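Long-range contacts in 2-aminomuconate 6-semialdehyde dehydrogenase (Burkholderia cenocepacia, PDB 4U3W), which probably catalyses the oxidation of 2-aminomuconate 6-semialdehyde to 2-aminomuconate, using NAD+ as enzymes of the aldehyde dehydrogenase family commonly do: residues V53-A58 with N231-F236; N277-F282 with L307-V312. All blocks are in the same frame, centred on the assembly; numbering follows the deposited sequence.

Interaction 1. Residues V53-A58 with N231-F236; sequences VCEADA and NAAGEF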
# COMPACT_ATOMS: atom_id res chain seq x y z
N VAL A 53 4.45 -37.98 -28.62
CA VAL A 53 4.99 -36.94 -27.75
C VAL A 53 6.36 -37.40 -27.31
O VAL A 53 6.52 -38.55 -26.85
CB VAL A 53 4.10 -36.72 -26.51
CG1 VAL A 53 4.51 -35.47 -25.76
CG2 VAL A 53 2.58 -36.62 -26.90
N CYS A 54 7.37 -36.55 -27.43
CA CYS A 54 8.70 -36.94 -26.96
C CYS A 54 8.75 -37.00 -25.43
O CYS A 54 8.15 -36.17 -24.73
CB CYS A 54 9.75 -35.93 -27.49
SG CYS A 54 9.88 -36.02 -29.27
N GLU A 55 9.54 -37.89 -24.88
CA GLU A 55 9.66 -38.02 -23.42
C GLU A 55 11.02 -37.55 -22.91
O GLU A 55 12.07 -38.19 -23.24
CB GLU A 55 9.46 -39.48 -23.04
CG GLU A 55 9.68 -39.80 -21.56
CD GLU A 55 8.44 -39.43 -20.70
OE1 GLU A 55 7.28 -39.64 -21.12
OE2 GLU A 55 8.66 -38.86 -19.62
N ALA A 56 11.08 -36.51 -22.08
CA ALA A 56 12.42 -36.02 -21.64
C ALA A 56 13.04 -36.86 -20.50
O ALA A 56 12.41 -37.06 -19.45
CB ALA A 56 12.33 -34.55 -21.20
N ASP A 57 14.26 -37.37 -20.70
CA ASP A 57 14.91 -38.09 -19.61
C ASP A 57 15.68 -37.08 -18.74
O ASP A 57 15.73 -35.87 -19.05
CB ASP A 57 15.86 -39.20 -20.14
CG ASP A 57 17.08 -38.65 -20.93
OD1 ASP A 57 17.55 -37.54 -20.69
OD2 ASP A 57 17.59 -39.39 -21.79
N ALA A 58 16.29 -37.57 -17.67
CA ALA A 58 16.93 -36.68 -16.70
C ALA A 58 18.09 -35.83 -17.29
O ALA A 58 18.32 -34.70 -16.82
CB ALA A 58 17.43 -37.50 -15.50
N ASN A 231 8.83 -40.58 -11.35
CA ASN A 231 9.99 -41.23 -11.97
C ASN A 231 10.22 -40.85 -13.44
O ASN A 231 10.73 -41.65 -14.28
CB ASN A 231 9.93 -42.77 -11.87
CG ASN A 231 10.03 -43.27 -10.52
OD1 ASN A 231 11.05 -43.09 -9.81
ND2 ASN A 231 9.05 -44.18 -10.19
N ALA A 232 9.78 -39.64 -13.75
CA ALA A 232 9.88 -39.13 -15.10
C ALA A 232 10.21 -37.62 -15.09
O ALA A 232 10.59 -37.08 -14.03
CB ALA A 232 8.56 -39.41 -15.90
N ALA A 233 10.09 -36.96 -16.24
CA ALA A 233 10.50 -35.57 -16.39
C ALA A 233 10.00 -34.63 -15.26
O ALA A 233 10.76 -33.80 -14.78
CB ALA A 233 10.07 -35.05 -17.76
N GLY A 234 8.76 -34.79 -14.79
CA GLY A 234 8.26 -33.91 -13.73
C GLY A 234 9.07 -34.02 -12.43
O GLY A 234 9.57 -33.01 -11.87
N GLU A 235 9.26 -35.26 -12.00
CA GLU A 235 10.10 -35.51 -10.83
C GLU A 235 11.52 -35.01 -11.02
O GLU A 235 12.10 -34.41 -10.10
CB GLU A 235 10.15 -37.01 -10.52
CG GLU A 235 11.02 -37.30 -9.33
CD GLU A 235 11.04 -38.78 -9.01
OE1 GLU A 235 12.15 -39.32 -8.85
OE2 GLU A 235 9.97 -39.43 -8.99
N PHE A 236 12.12 -35.30 -12.18
CA PHE A 236 13.50 -34.86 -12.42
C PHE A 236 13.65 -33.35 -12.25
O PHE A 236 14.65 -32.85 -11.72
CB PHE A 236 13.93 -35.25 -13.82
CG PHE A 236 13.75 -36.73 -14.14
CD1 PHE A 236 13.68 -37.67 -13.12
CD2 PHE A 236 13.64 -37.14 -15.44
CE1 PHE A 236 13.49 -39.01 -13.40
CE2 PHE A 236 13.47 -38.51 -15.75
CZ PHE A 236 13.39 -39.45 -14.72
O HOH W 1 11.02 -38.93 -18.30
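Two helix starts meet here in the aldehyde dehydrogenase fold: the link from strand 49-54 into helix 58-76 packs against the N-terminus of the short helix 233-238, whose N-cap is Ala232. The tight, buried part centres on two alanines. Ala233 CB points at the other segment and rests 3.5 Å from Ala56 O and 4.1 Å from Ala56 CB, while Val61 of helix 58-76 touches both methyls. No direct hydrogen bond crosses the contact; a water does the polar work. It donates to Glu55 OE2 at 2.7 Å and to Ala56 O at 2.6 Å. From Ala233 N it accepts a weak bond at 3.0 Å, so a first-turn N-H of the helix is reached through the water. Glu55 delivers its carboxylate by putting CG anti to the backbone N (chi1 175°) and then bending at chi2 (80°). Its other oxygen, OE1, is fixed by His228 ND1, and the positive end of the helix dipole would probably steady the charge.

The solvent side is carried by Ala58, exposed, and the partly exposed ring of Phe236, which still meet closely; the looser part is Asp57, which turns away from helix 233-238 and caps its own helix through OD1 to Leu60 N. With CG anti to its carbonyl carbon (chi1 -54°), Phe236 lays its ring across the backbone at Asp57 and Ala58, its CD2 3.5 Å from Ala58 N. The Ala58 methyl lies over one face, displaced toward the rim, in a CH-pi contact with CB 4.0 Å from the ring centroid. Ala56 O sits at the ring edge. On the face opposite Ala58, the carbonyl oxygen Ala232 O stands over the ring centre, 3.1 Å above its plane.

Interaction 2. Residues N277-F282 with L307-V312; sequences NAAVVF and LCSERV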
# COMPACT_ATOMS: atom_id res chain seq x y z
N ASN A 277 -14.72 -29.09 -2.10
CA ASN A 277 -15.40 -27.84 -1.88
C ASN A 277 -16.91 -27.96 -1.71
O ASN A 277 -17.55 -28.79 -2.33
CB ASN A 277 -15.10 -26.90 -3.04
CG ASN A 277 -13.62 -26.84 -3.35
OD1 ASN A 277 -12.80 -26.46 -2.49
ND2 ASN A 277 -13.27 -27.19 -4.56
N ALA A 278 -17.45 -27.10 -0.85
CA ALA A 278 -18.90 -27.02 -0.61
C ALA A 278 -19.56 -25.80 -1.27
O ALA A 278 -18.92 -24.72 -1.43
CB ALA A 278 -19.18 -26.98 0.89
N ALA A 279 -20.83 -26.00 -1.65
CA ALA A 279 -21.75 -24.91 -1.96
C ALA A 279 -22.86 -24.94 -0.90
O ALA A 279 -23.36 -26.03 -0.56
CB ALA A 279 -22.32 -25.06 -3.38
N VAL A 280 -23.19 -23.77 -0.34
CA VAL A 280 -24.22 -23.66 0.71
C VAL A 280 -25.35 -22.83 0.17
O VAL A 280 -25.11 -21.76 -0.36
CB VAL A 280 -23.65 -23.01 2.03
CG1 VAL A 280 -24.72 -22.95 3.12
CG2 VAL A 280 -22.45 -23.84 2.53
N VAL A 281 -26.57 -23.37 0.24
CA VAL A 281 -27.74 -22.65 -0.21
C VAL A 281 -28.73 -22.44 0.95
O VAL A 281 -29.32 -23.38 1.42
CB VAL A 281 -28.47 -23.38 -1.39
CG1 VAL A 281 -29.62 -22.50 -1.90
CG2 VAL A 281 -27.46 -23.64 -2.54
N PHE A 282 -28.90 -21.19 1.38
CA PHE A 282 -29.85 -20.88 2.42
C PHE A 282 -31.27 -20.76 1.81
O PHE A 282 -31.39 -20.44 0.62
CB PHE A 282 -29.43 -19.57 3.12
CG PHE A 282 -28.26 -19.75 4.05
CD1 PHE A 282 -28.47 -20.14 5.38
CD2 PHE A 282 -26.95 -19.58 3.58
CE1 PHE A 282 -27.41 -20.31 6.23
CE2 PHE A 282 -25.87 -19.73 4.44
CZ PHE A 282 -26.09 -20.11 5.76
N LEU A 307 -11.81 -26.31 -8.19
CA LEU A 307 -12.78 -25.45 -7.51
C LEU A 307 -14.23 -25.96 -7.49
O LEU A 307 -15.14 -25.31 -6.90
CB LEU A 307 -12.75 -24.09 -8.16
CG LEU A 307 -11.39 -23.36 -8.18
CD1 LEU A 307 -11.45 -22.19 -9.15
CD2 LEU A 307 -11.02 -22.90 -6.74
N CYS A 308 -14.46 -27.10 -8.15
CA CYS A 308 -15.86 -27.60 -8.25
C CYS A 308 -16.44 -27.96 -6.91
O CYS A 308 -15.72 -28.31 -5.97
CB CYS A 308 -15.97 -28.82 -9.20
SG CYS A 308 -15.95 -28.27 -10.92
N SER A 309 -17.77 -27.83 -6.81
CA SER A 309 -18.48 -28.15 -5.60
C SER A 309 -18.91 -29.62 -5.64
O SER A 309 -19.87 -29.96 -6.33
CB SER A 309 -19.73 -27.24 -5.44
OG SER A 309 -20.62 -27.44 -6.55
N GLU A 310 -18.24 -30.49 -4.87
CA GLU A 310 -18.65 -31.88 -4.80
C GLU A 310 -19.52 -32.14 -3.56
O GLU A 310 -20.13 -33.20 -3.49
CB GLU A 310 -17.41 -32.82 -4.82
CG GLU A 310 -16.75 -32.77 -6.20
CD GLU A 310 -15.61 -33.83 -6.42
OE1 GLU A 310 -15.23 -34.53 -5.45
OE2 GLU A 310 -15.15 -33.95 -7.56
N ARG A 311 -19.59 -31.17 -2.62
CA ARG A 311 -20.53 -31.22 -1.48
C ARG A 311 -21.46 -30.04 -1.65
O ARG A 311 -21.02 -28.93 -2.02
CB ARG A 311 -19.85 -31.11 -0.09
CG ARG A 311 -18.77 -32.18 0.21
CD ARG A 311 -18.16 -31.96 1.59
NE ARG A 311 -17.15 -30.87 1.61
CZ ARG A 311 -16.93 -30.09 2.67
NH1 ARG A 311 -17.68 -30.22 3.76
NH2 ARG A 311 -15.98 -29.15 2.64
N VAL A 312 -22.75 -30.28 -1.45
CA VAL A 312 -23.74 -29.19 -1.42
C VAL A 312 -24.57 -29.31 -0.14
O VAL A 312 -24.97 -30.43 0.22
CB VAL A 312 -24.70 -29.24 -2.66
CG1 VAL A 312 -25.66 -28.00 -2.66
CG2 VAL A 312 -23.88 -29.28 -3.96
O HOH W 2 -14.38 -30.35 -4.71
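Asn277 sets CG anti to its carbonyl carbon (chi1 -49°), which brings the carboxamide to the backbone at Leu307 and Cys308, and Arg311 bends at chi3 (-79°) so that one face of its guanidinium turns to Ala278. Both residues belong to a beta-alpha-beta unit, strand 277-281, helix 287-299, strand 309-315, whose parallel strands are neighbours in a seven-stranded, mostly parallel sheet, consistent with that of the catalytic domain of aldehyde dehydrogenases. Asn277 ND2 donates to Cys308 O at 3.0 Å; the acceptor lies nearly in the amide plane, but the donor stands above the carbonyl plane. ND2 also bonds Cys306 O and OD1 accepts from Ala437 N, so the buried amide is held at both ends and its flip is fixed. A water accepts from Asn277 N at 2.9 Å and lies 2.7 Å from Cys308 O, one of several acceptors that compete for its protons.

Glu310 breaks the even register: its psi of -11° leaves Glu310 N and Arg311 N both directed at Asn277 O, weakly from the first and nearly straight from the second, at 3.1 Å. Ala278 then pairs with Arg311 and Ala279 with Val312, and Ala279 N returns a 3.0 Å bond to Arg311 O, lying in that carbonyl's plane. On the sheet face carrying Ala279 and Val312, Ala279 CB meets Ser309 CB at 4.0 Å. On the other, Arg311 NE bonds Lys276 O and NH1 bonds Tyr313 OH and Arg428 O, holding the guanidinium with the Ala278 methyl over its centre, CB 4.2 Å above the plane.

In the fold
The two contacts lie on opposite sides of the chain's centre, their own centres about 37 Å apart, and share no secondary-structure element. Interaction 2 is wholly buried and joins strands adjacent in one sheet, close in sequence and linked by a single helix; direct main-chain and side-chain hydrogen bonds carry it. Interaction 1 is smaller and only partly buried. It brings together segments more than 170 residues apart, the N-terminal strand-to-helix link and a short later helix, through methyl and ring packing. A water bridges polar atoms in each, but in interaction 1 it replaces direct bonds, whereas in interaction 2 it supplements them.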